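Local coordinates for ParB domain protein nuclease (Sulfolobus solfataricus, PDB 5K5D) that probably serves in archaeal DNA segregation as a ParB-type partition protein and may act as a nuclease, at residues Asp108-Gln117 with Val209-Asp219; Asp191-Thr202 with Leu218-Thr226. The protein carries 4 engineered substitutions. All coordinates share one frame; numbering follows the deposited sequence.

Contact 1 of 2, residues Asp108-Gln117 with Val209-Asp219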
loop_
_atom_site.group_PDB
_atom_site.type_symbol
_atom_site.label_atom_id
_atom_site.label_comp_id
_atom_site.label_asym_id
_atom_site.label_seq_id
_atom_site.Cartn_x
_atom_site.Cartn_y
_atom_site.Cartn_z
ATOM N N ASP B 108 -3.599 -1.541 10.722
ATOM C CA ASP B 108 -2.535 -2.445 11.152
ATOM C C ASP B 108 -1.343 -2.385 10.195
ATOM O O ASP B 108 -1.413 -1.739 9.150
ATOM C CB ASP B 108 -3.061 -3.877 11.264
ATOM C CG ASP B 108 -2.890 -4.663 9.978
ATOM O OD1 ASP B 108 -2.216 -4.154 9.057
ATOM O OD2 ASP B 108 -3.428 -5.786 9.892
ATOM N N LYS B 109 -0.248 -3.044 10.560
ATOM C CA LYS B 109 0.989 -2.955 9.787
ATOM C C LYS B 109 0.814 -3.485 8.360
ATOM O O LYS B 109 1.440 -2.986 7.425
ATOM C CB LYS B 109 2.122 -3.698 10.507
ATOM C CG LYS B 109 3.525 -3.378 10.000
ATOM C CD LYS B 109 4.583 -4.040 10.874
ATOM C CE LYS B 109 5.991 -3.671 10.433
ATOM N NZ LYS B 109 6.210 -3.967 8.993
ATOM N N ASN B 110 -0.048 -4.485 8.203
ATOM C CA ASN B 110 -0.261 -5.136 6.912
ATOM C C ASN B 110 -1.173 -4.354 5.972
ATOM O O ASN B 110 -1.081 -4.480 4.752
ATOM C CB ASN B 110 -0.809 -6.550 7.108
ATOM C CG ASN B 110 0.226 -7.503 7.672
ATOM O OD1 ASN B 110 0.490 -7.509 8.874
ATOM N ND2 ASN B 110 0.819 -8.316 6.804
ATOM N N GLU B 111 -2.059 -3.554 6.548
ATOM C CA GLU B 111 -2.987 -2.764 5.759
ATOM C C GLU B 111 -2.293 -1.521 5.218
ATOM O O GLU B 111 -2.604 -1.055 4.121
ATOM C CB GLU B 111 -4.208 -2.376 6.599
ATOM C CG GLU B 111 -5.082 -3.552 6.981
ATOM C CD GLU B 111 -6.025 -3.241 8.131
ATOM O OE1 GLU B 111 -7.032 -3.966 8.290
ATOM O OE2 GLU B 111 -5.757 -2.278 8.878
ATOM N N ARG B 112 -1.351 -0.985 5.986
ATOM C CA ARG B 112 -0.606 0.189 5.544
ATOM C C ARG B 112 0.446 -0.196 4.505
ATOM O O ARG B 112 0.736 0.573 3.591
ATOM C CB ARG B 112 0.047 0.909 6.724
ATOM C CG ARG B 112 1.200 0.163 7.355
ATOM C CD ARG B 112 1.928 1.048 8.354
ATOM N NE ARG B 112 1.022 1.593 9.361
ATOM C CZ ARG B 112 1.397 2.418 10.330
ATOM N NH1 ARG B 112 2.666 2.795 10.425
ATOM N NH2 ARG B 112 0.506 2.867 11.204
ATOM N N LEU B 113 1.012 -1.388 4.656
ATOM C CA LEU B 113 1.954 -1.919 3.682
ATOM C C LEU B 113 1.265 -2.110 2.334
ATOM O O LEU B 113 1.832 -1.809 1.287
ATOM C CB LEU B 113 2.528 -3.249 4.171
ATOM C CG LEU B 113 3.822 -3.192 4.982
ATOM C CD1 LEU B 113 4.084 -4.514 5.703
ATOM C CD2 LEU B 113 4.988 -2.820 4.079
ATOM N N ALA B 114 0.039 -2.614 2.370
ATOM C CA ALA B 114 -0.740 -2.810 1.158
ATOM C C ALA B 114 -1.047 -1.470 0.503
ATOM O O ALA B 114 -1.036 -1.356 -0.722
ATOM C CB ALA B 114 -2.029 -3.572 1.461
ATOM N N LEU B 115 -1.314 -0.459 1.322
ATOM C CA LEU B 115 -1.526 0.888 0.810
ATOM C C LEU B 115 -0.219 1.435 0.250
ATOM O O LEU B 115 -0.189 2.033 -0.824
ATOM C CB LEU B 115 -2.053 1.810 1.912
ATOM C CG LEU B 115 -2.139 3.308 1.595
ATOM C CD1 LEU B 115 -3.036 3.580 0.399
ATOM C CD2 LEU B 115 -2.631 4.078 2.813
ATOM N N PHE B 116 0.861 1.211 0.989
ATOM C CA PHE B 116 2.174 1.695 0.599
ATOM C C PHE B 116 2.540 1.198 -0.794
ATOM O O PHE B 116 2.956 1.979 -1.651
ATOM C CB PHE B 116 3.228 1.242 1.606
ATOM C CG PHE B 116 4.417 2.149 1.679
ATOM C CD1 PHE B 116 4.416 3.364 1.011
ATOM C CD2 PHE B 116 5.538 1.790 2.413
ATOM C CE1 PHE B 116 5.509 4.206 1.076
ATOM C CE2 PHE B 116 6.638 2.631 2.482
ATOM C CZ PHE B 116 6.622 3.839 1.813
ATOM N N GLN B 117 2.384 -0.104 -1.013
ATOM C CA GLN B 117 2.646 -0.680 -2.325
ATOM C C GLN B 117 1.730 -0.095 -3.398
ATOM O O GLN B 117 2.188 0.236 -4.491
ATOM C CB GLN B 117 2.509 -2.206 -2.299
ATOM C CG GLN B 117 2.648 -2.843 -3.672
ATOM C CD GLN B 117 2.460 -4.343 -3.649
ATOM O OE1 GLN B 117 2.666 -4.993 -2.626
ATOM N NE2 GLN B 117 2.059 -4.905 -4.786
ATOM N N VAL B 209 1.608 -10.993 2.435
ATOM C CA VAL B 209 1.688 -9.929 3.430
ATOM C C VAL B 209 0.608 -8.883 3.186
ATOM O O VAL B 209 0.138 -8.220 4.110
ATOM C CB VAL B 209 3.047 -9.212 3.373
ATOM C CG1 VAL B 209 3.082 -8.068 4.372
ATOM C CG2 VAL B 209 4.182 -10.189 3.627
ATOM N N THR B 210 0.230 -8.740 1.922
ATOM C CA THR B 210 -0.710 -7.713 1.498
ATOM C C THR B 210 -2.147 -8.199 1.605
ATOM O O THR B 210 -3.051 -7.429 1.926
ATOM C CB THR B 210 -0.423 -7.283 0.051
ATOM O OG1 THR B 210 0.757 -6.473 0.029
ATOM C CG2 THR B 210 -1.585 -6.487 -0.515
ATOM N N ASP B 211 -2.348 -9.485 1.344
ATOM C CA ASP B 211 -3.677 -10.071 1.351
ATOM C C ASP B 211 -4.342 -9.928 2.713
ATOM O O ASP B 211 -3.808 -10.366 3.733
ATOM C CB ASP B 211 -3.613 -11.541 0.945
ATOM C CG ASP B 211 -4.955 -12.076 0.504
ATOM O OD1 ASP B 211 -5.981 -11.504 0.923
ATOM O OD2 ASP B 211 -4.982 -13.064 -0.259
ATOM N N GLN B 212 -5.513 -9.303 2.716
ATOM C CA GLN B 212 -6.287 -9.110 3.935
ATOM C C GLN B 212 -6.608 -10.441 4.607
ATOM O O GLN B 212 -6.768 -10.511 5.825
ATOM C CB GLN B 212 -7.586 -8.377 3.605
ATOM C CG GLN B 212 -8.314 -8.946 2.395
ATOM C CD GLN B 212 -9.738 -9.357 2.711
ATOM O OE1 GLN B 212 -10.169 -9.307 3.864
ATOM N NE2 GLN B 212 -10.478 -9.765 1.683
ATOM N N LYS B 213 -6.697 -11.493 3.801
ATOM C CA LYS B 213 -7.047 -12.819 4.293
ATOM C C LYS B 213 -5.957 -13.406 5.180
ATOM O O LYS B 213 -6.246 -14.168 6.102
ATOM C CB LYS B 213 -7.333 -13.764 3.121
ATOM C CG LYS B 213 -7.825 -15.143 3.536
ATOM C CD LYS B 213 -9.016 -15.040 4.484
ATOM C CE LYS B 213 -9.897 -16.284 4.426
ATOM N NZ LYS B 213 -10.660 -16.364 3.149
ATOM N N TYR B 214 -4.707 -13.047 4.908
ATOM C CA TYR B 214 -3.585 -13.688 5.584
ATOM C C TYR B 214 -2.805 -12.746 6.494
ATOM O O TYR B 214 -2.484 -13.099 7.627
ATOM C CB TYR B 214 -2.645 -14.340 4.566
ATOM C CG TYR B 214 -3.343 -15.257 3.586
ATOM C CD1 TYR B 214 -3.358 -14.967 2.227
ATOM C CD2 TYR B 214 -3.993 -16.409 4.017
ATOM C CE1 TYR B 214 -3.992 -15.798 1.324
ATOM C CE2 TYR B 214 -4.630 -17.252 3.120
ATOM C CZ TYR B 214 -4.629 -16.938 1.773
ATOM O OH TYR B 214 -5.265 -17.765 0.872
ATOM N N LYS B 215 -2.491 -11.558 5.995
ATOM C CA LYS B 215 -1.729 -10.585 6.769
ATOM C C LYS B 215 -0.424 -11.179 7.297
ATOM O O LYS B 215 0.074 -10.768 8.345
ATOM C CB LYS B 215 -2.563 -10.041 7.935
ATOM C CG LYS B 215 -3.820 -9.294 7.522
ATOM C CD LYS B 215 -4.669 -8.962 8.743
ATOM C CE LYS B 215 -5.928 -8.195 8.371
ATOM N NZ LYS B 215 -5.609 -6.877 7.761
ATOM N N VAL B 216 0.118 -12.155 6.577
ATOM C CA VAL B 216 1.431 -12.702 6.906
ATOM C C VAL B 216 2.422 -11.569 7.159
ATOM O O VAL B 216 2.567 -10.674 6.327
ATOM C CB VAL B 216 1.965 -13.599 5.768
ATOM C CG1 VAL B 216 3.465 -13.830 5.925
ATOM C CG2 VAL B 216 1.206 -14.913 5.726
ATOM N N PRO B 217 3.104 -11.601 8.314
ATOM C CA PRO B 217 4.052 -10.535 8.659
ATOM C C PRO B 217 5.161 -10.416 7.619
ATOM O O PRO B 217 5.648 -11.432 7.114
ATOM C CB PRO B 217 4.632 -11.001 10.001
ATOM C CG PRO B 217 3.600 -11.921 10.555
ATOM C CD PRO B 217 3.027 -12.628 9.365
ATOM N N LEU B 218 5.544 -9.183 7.302
ATOM C CA LEU B 218 6.609 -8.922 6.344
ATOM C C LEU B 218 7.900 -9.632 6.730
ATOM O O LEU B 218 8.438 -10.444 5.970
ATOM C CB LEU B 218 6.871 -7.420 6.245
ATOM C CG LEU B 218 8.136 -7.000 5.491
ATOM C CD1 LEU B 218 8.087 -7.473 4.045
ATOM C CD2 LEU B 218 8.337 -5.494 5.555
ATOM N N ASP B 219 8.397 -9.314 7.918
ATOM C CA ASP B 219 9.689 -9.813 8.365
ATOM C C ASP B 219 9.715 -11.334 8.325
ATOM O O ASP B 219 10.759 -11.949 8.101
ATOM C CB ASP B 219 9.975 -9.284 9.766
ATOM C CG ASP B 219 9.654 -7.804 9.895
ATOM O OD1 ASP B 219 10.546 -6.974 9.616
ATOM O OD2 ASP B 219 8.502 -7.471 10.253
HETATM O O HOH W 1 1.251 -7.407 -2.598
#

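Contact 2 of 2, residues Asp191-Thr202 with Leu218-Thr226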
loop_
_atom_site.group_PDB
_atom_site.type_symbol
_atom_site.label_atom_id
_atom_site.label_comp_id
_atom_site.label_asym_id
_atom_site.label_seq_id
_atom_site.Cartn_x
_atom_site.Cartn_y
_atom_site.Cartn_z
ATOM N N ASP B 191 12.696 -2.486 6.675
ATOM C CA ASP B 191 11.358 -2.837 6.213
ATOM C C ASP B 191 11.102 -2.356 4.781
ATOM O O ASP B 191 10.465 -3.053 3.996
ATOM C CB ASP B 191 10.292 -2.280 7.159
ATOM C CG ASP B 191 9.890 -3.273 8.236
ATOM O OD1 ASP B 191 8.825 -3.074 8.860
ATOM O OD2 ASP B 191 10.631 -4.258 8.452
ATOM N N LYS B 192 11.592 -1.167 4.445
ATOM C CA LYS B 192 11.429 -0.644 3.092
ATOM C C LYS B 192 12.278 -1.434 2.109
ATOM O O LYS B 192 11.917 -1.587 0.942
ATOM C CB LYS B 192 11.818 0.832 3.015
ATOM C CG LYS B 192 10.892 1.775 3.757
ATOM C CD LYS B 192 11.330 3.213 3.567
ATOM C CE LYS B 192 10.548 4.148 4.458
ATOM N NZ LYS B 192 10.873 3.918 5.891
ATOM N N ARG B 193 13.411 -1.932 2.585
ATOM C CA ARG B 193 14.330 -2.652 1.720
ATOM C C ARG B 193 13.847 -4.081 1.533
ATOM O O ARG B 193 13.906 -4.628 0.432
ATOM C CB ARG B 193 15.743 -2.625 2.299
ATOM C CG ARG B 193 16.786 -3.188 1.362
ATOM C CD ARG B 193 18.182 -3.030 1.926
ATOM N NE ARG B 193 19.153 -3.775 1.135
ATOM C CZ ARG B 193 19.452 -5.053 1.340
ATOM N NH1 ARG B 193 18.855 -5.724 2.317
ATOM N NH2 ARG B 193 20.345 -5.658 0.571
ATOM N N LYS B 194 13.365 -4.675 2.623
ATOM C CA LYS B 194 12.768 -6.003 2.582
ATOM C C LYS B 194 11.574 -6.003 1.647
ATOM O O LYS B 194 11.431 -6.889 0.806
ATOM C CB LYS B 194 12.313 -6.436 3.978
ATOM C CG LYS B 194 13.426 -6.903 4.890
ATOM C CD LYS B 194 12.900 -7.129 6.296
ATOM C CE LYS B 194 13.995 -7.619 7.232
ATOM N NZ LYS B 194 13.549 -7.604 8.654
HETATM N N MSE B 195 10.711 -5.006 1.804
HETATM C CA MSE B 195 9.507 -4.922 0.991
HETATM C C MSE B 195 9.863 -4.721 -0.473
HETATM O O MSE B 195 9.265 -5.340 -1.352
HETATM C CB MSE B 195 8.592 -3.799 1.479
HETATM C CG MSE B 195 7.156 -3.950 0.998
HETATM SE SE MSE B 195 6.608 -2.636 -0.335
HETATM C CE MSE B 195 6.256 -1.147 0.861
ATOM N N ALA B 196 10.849 -3.864 -0.727
ATOM C CA ALA B 196 11.266 -3.558 -2.091
ATOM C C ALA B 196 11.815 -4.791 -2.802
ATOM O O ALA B 196 11.475 -5.054 -3.958
ATOM C CB ALA B 196 12.290 -2.434 -2.097
ATOM N N ILE B 197 12.659 -5.548 -2.106
ATOM C CA ILE B 197 13.226 -6.772 -2.666
ATOM C C ILE B 197 12.148 -7.814 -2.953
ATOM O O ILE B 197 12.163 -8.467 -3.995
ATOM C CB ILE B 197 14.288 -7.377 -1.737
ATOM C CG1 ILE B 197 15.478 -6.423 -1.620
ATOM C CG2 ILE B 197 14.740 -8.735 -2.257
ATOM C CD1 ILE B 197 16.602 -6.947 -0.764
ATOM N N LEU B 198 11.208 -7.970 -2.028
ATOM C CA LEU B 198 10.124 -8.915 -2.228
ATOM C C LEU B 198 9.226 -8.447 -3.365
ATOM O O LEU B 198 8.793 -9.245 -4.191
ATOM C CB LEU B 198 9.297 -9.086 -0.948
ATOM C CG LEU B 198 10.008 -9.614 0.300
ATOM C CD1 LEU B 198 9.011 -9.815 1.428
ATOM C CD2 LEU B 198 10.753 -10.904 0.004
ATOM N N ARG B 199 8.954 -7.148 -3.406
ATOM C CA ARG B 199 8.026 -6.605 -4.387
ATOM C C ARG B 199 8.511 -6.855 -5.809
ATOM O O ARG B 199 7.709 -7.094 -6.715
ATOM C CB ARG B 199 7.815 -5.109 -4.151
ATOM C CG ARG B 199 6.495 -4.586 -4.683
ATOM C CD ARG B 199 6.610 -4.176 -6.131
ATOM N NE ARG B 199 5.300 -3.967 -6.734
ATOM C CZ ARG B 199 4.695 -4.846 -7.523
ATOM N NH1 ARG B 199 5.291 -5.997 -7.811
ATOM N NH2 ARG B 199 3.500 -4.572 -8.030
ATOM N N ILE B 200 9.827 -6.811 -5.992
ATOM C CA ILE B 200 10.424 -6.948 -7.317
ATOM C C ILE B 200 10.815 -8.387 -7.648
ATOM O O ILE B 200 10.556 -8.874 -8.752
ATOM C CB ILE B 200 11.649 -6.023 -7.474
ATOM C CG1 ILE B 200 11.203 -4.650 -7.983
ATOM C CG2 ILE B 200 12.674 -6.637 -8.418
ATOM C CD1 ILE B 200 10.180 -3.965 -7.089
ATOM N N ASN B 201 11.428 -9.068 -6.687
ATOM C CA ASN B 201 11.900 -10.428 -6.919
ATOM C C ASN B 201 10.807 -11.480 -6.770
ATOM O O ASN B 201 10.774 -12.459 -7.517
ATOM C CB ASN B 201 13.083 -10.755 -6.003
ATOM C CG ASN B 201 14.333 -9.975 -6.365
ATOM O OD1 ASN B 201 15.140 -10.421 -7.176
ATOM N ND2 ASN B 201 14.496 -8.801 -5.766
ATOM N N THR B 202 9.900 -11.263 -5.823
ATOM C CA THR B 202 8.914 -12.280 -5.476
ATOM C C THR B 202 7.534 -11.692 -5.136
ATOM O O THR B 202 7.079 -11.763 -3.995
ATOM C CB THR B 202 9.432 -13.145 -4.309
ATOM O OG1 THR B 202 8.509 -14.206 -4.041
ATOM C CG2 THR B 202 9.629 -12.297 -3.056
ATOM N N LEU B 218 5.544 -9.183 7.302
ATOM C CA LEU B 218 6.609 -8.922 6.344
ATOM C C LEU B 218 7.900 -9.632 6.730
ATOM O O LEU B 218 8.438 -10.444 5.970
ATOM C CB LEU B 218 6.871 -7.420 6.245
ATOM C CG LEU B 218 8.136 -7.000 5.491
ATOM C CD1 LEU B 218 8.087 -7.473 4.045
ATOM C CD2 LEU B 218 8.337 -5.494 5.555
ATOM N N ASP B 219 8.397 -9.314 7.918
ATOM C CA ASP B 219 9.689 -9.813 8.365
ATOM C C ASP B 219 9.715 -11.334 8.325
ATOM O O ASP B 219 10.759 -11.949 8.101
ATOM C CB ASP B 219 9.975 -9.284 9.766
ATOM C CG ASP B 219 9.654 -7.804 9.895
ATOM O OD1 ASP B 219 10.546 -6.974 9.616
ATOM O OD2 ASP B 219 8.502 -7.471 10.253
ATOM N N GLN B 220 8.545 -11.929 8.517
ATOM C CA GLN B 220 8.385 -13.372 8.435
ATOM C C GLN B 220 8.425 -13.835 6.982
ATOM O O GLN B 220 9.003 -14.873 6.667
ATOM C CB GLN B 220 7.059 -13.785 9.079
ATOM C CG GLN B 220 6.985 -15.245 9.455
ATOM C CD GLN B 220 8.033 -15.627 10.479
ATOM O OE1 GLN B 220 8.038 -15.115 11.598
ATOM N NE2 GLN B 220 8.935 -16.525 10.098
ATOM N N ALA B 221 7.803 -13.057 6.099
ATOM C CA ALA B 221 7.794 -13.375 4.675
ATOM C C ALA B 221 9.198 -13.279 4.100
ATOM O O ALA B 221 9.581 -14.067 3.236
ATOM C CB ALA B 221 6.860 -12.440 3.933
ATOM N N PHE B 222 9.961 -12.307 4.586
ATOM C CA PHE B 222 11.310 -12.077 4.092
ATOM C C PHE B 222 12.279 -13.169 4.554
ATOM O O PHE B 222 13.219 -13.524 3.841
ATOM C CB PHE B 222 11.810 -10.699 4.525
ATOM C CG PHE B 222 13.129 -10.323 3.923
ATOM C CD1 PHE B 222 13.190 -9.760 2.662
ATOM C CD2 PHE B 222 14.306 -10.545 4.613
ATOM C CE1 PHE B 222 14.399 -9.422 2.101
ATOM C CE2 PHE B 222 15.516 -10.208 4.060
ATOM C CZ PHE B 222 15.565 -9.644 2.802
ATOM N N ARG B 223 12.049 -13.694 5.753
ATOM C CA ARG B 223 12.836 -14.821 6.241
ATOM C C ARG B 223 12.638 -16.013 5.317
ATOM O O ARG B 223 13.589 -16.728 4.993
ATOM C CB ARG B 223 12.431 -15.195 7.668
ATOM C CG ARG B 223 12.964 -14.260 8.745
ATOM C CD ARG B 223 12.541 -14.732 10.127
ATOM N NE ARG B 223 13.034 -16.076 10.418
ATOM C CZ ARG B 223 12.532 -16.873 11.356
ATOM N NH1 ARG B 223 11.509 -16.468 12.097
ATOM N NH2 ARG B 223 13.048 -18.081 11.548
ATOM N N ILE B 224 11.393 -16.217 4.895
ATOM C CA ILE B 224 11.061 -17.283 3.957
ATOM C C ILE B 224 11.795 -17.088 2.638
ATOM O O ILE B 224 12.313 -18.047 2.058
ATOM C CB ILE B 224 9.550 -17.335 3.680
ATOM C CG1 ILE B 224 8.803 -17.858 4.908
ATOM C CG2 ILE B 224 9.262 -18.207 2.469
ATOM C CD1 ILE B 224 7.302 -17.914 4.735
ATOM N N TYR B 225 11.838 -15.842 2.170
ATOM C CA TYR B 225 12.517 -15.510 0.921
ATOM C C TYR B 225 13.985 -15.920 0.955
ATOM O O TYR B 225 14.423 -16.772 0.180
ATOM C CB TYR B 225 12.399 -14.011 0.621
ATOM C CG TYR B 225 13.248 -13.560 -0.540
ATOM C CD1 TYR B 225 12.885 -13.861 -1.849
ATOM C CD2 TYR B 225 14.417 -12.835 -0.334
ATOM C CE1 TYR B 225 13.664 -13.450 -2.922
ATOM C CE2 TYR B 225 15.203 -12.422 -1.404
ATOM C CZ TYR B 225 14.819 -12.734 -2.692
ATOM O OH TYR B 225 15.588 -12.327 -3.757
ATOM N N THR B 226 14.743 -15.298 1.853
ATOM C CA THR B 226 16.172 -15.557 1.962
ATOM C C THR B 226 16.452 -17.039 2.208
ATOM O O THR B 226 17.425 -17.593 1.695
ATOM C CB THR B 226 16.802 -14.709 3.075
ATOM O OG1 THR B 226 16.063 -14.891 4.289
ATOM C CG2 THR B 226 16.767 -13.236 2.693
HETATM O O HOH W 2 13.429 -10.848 7.956
#

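Contact 1 of 2, residues Asp108-Gln117 with Val209-Asp219
The backbones come closest where Ala114 CA lies 4.9 Å from Thr210 CA, and Asn110 faces Lys215 one turn earlier in the helix. The N-terminal turns of helix 109-128, opened by a capping box of Asp108 and Glu111, thus pack against the end of helix 203-210, the connection 211-217 and the start of helix 218-230. Here one side-chain amide ties a helix end and the following loop to a neighbouring helix. Asn110, with CG beside its backbone N (chi1 -71°), spends both ND2 hydrogens on carbonyls. It reaches Val209 O at 2.8 Å in a straight bond lying in the carbonyl plane, on a lone pair. The bond from Asn110 ND2 to Val216 O is 3.0 Å long and more bent, 137° at the hydrogen, and meets that carbonyl from above its plane. Both partners lie in the amide plane, which should fix its rotation. Beyond it, Leu113 CD1 reaches Val209 CG1 and Leu218 CB, while Ala114 CB meets Thr210 CG2 at 3.5 Å. At the helix start, Lys215 NZ forms salt bridges to Asp108 OD2 (3.2 Å) and, weakly, to Glu111 OE1. At the far end, one water joins Gln117 OE1 to Thr210 OG1, 2.8 Å from each.

Contact 2 of 2, residues Asp191-Thr202 with Leu218-Thr226
The Phe222 ring carries Lys194 on one face: CG of the lysine stands 3.6 Å from the ring centroid and only 11° off the normal, a CH-pi contact, while Leu198 CG and Ile197 CB lie at the ring's edge. Tyr225 presents its ring more obliquely to Ile197 CG2 and Thr202 CG2, with Asn201 CB near its OH. These aromatics belong to a knobs-into-holes packing between helix 191-201 and helix 218-226, whose axes cross at 54° and approach to 10.0 Å. In it, each helix sets a leucine into a hole of the other. Leu198 enters a hole formed by Leu218, Ala221, Phe222 and Tyr225, and Leu218 fills one lined by Asp191, Lys194, Met195 and Leu198. The two meet at their CD1 methyls, 3.6 Å apart, while the other branch of Leu198, CD2, lies 3.6 Å from Tyr225 CB. Lys194 is extended beyond CG, which carries its chain across the Phe222 face toward the paired carboxylates of Asp191 and Asp219. Asp191 OD2 and Asp219 OD1 stand 3.0 Å apart there, a like-charge approach that nearby lysines probably offset: Asp191 OD1 is paired with Lys109. A water donates to Asp219 O and weakly accepts from Lys194. Lys194 NZ itself makes a hydrogen-bonded salt bridge to Asp219 OD1 at 3.2 Å, on the anti lone pair of that oxygen.

How the contacts relate
Contacts 1 and 2, with centres about 12 Å apart, share Leu218 and Asp219 at the start of helix 218-230, so the start of this helix packs against both helix 109-128, in contact 1, and helix 189-201, in contact 2. Those two helices also touch each other. Lys109 NZ makes a 2.8 Å salt bridge to Asp191 OD1, Phe116 packs on the selenomethionine Met195, and Gln117 lies against Arg199. Helix 203-210 adds a further contact, Val209 CG2 to Ala221 CB at 3.5 Å. The general lesson is that a charged network and an apolar layer can run side by side where these four helices meet.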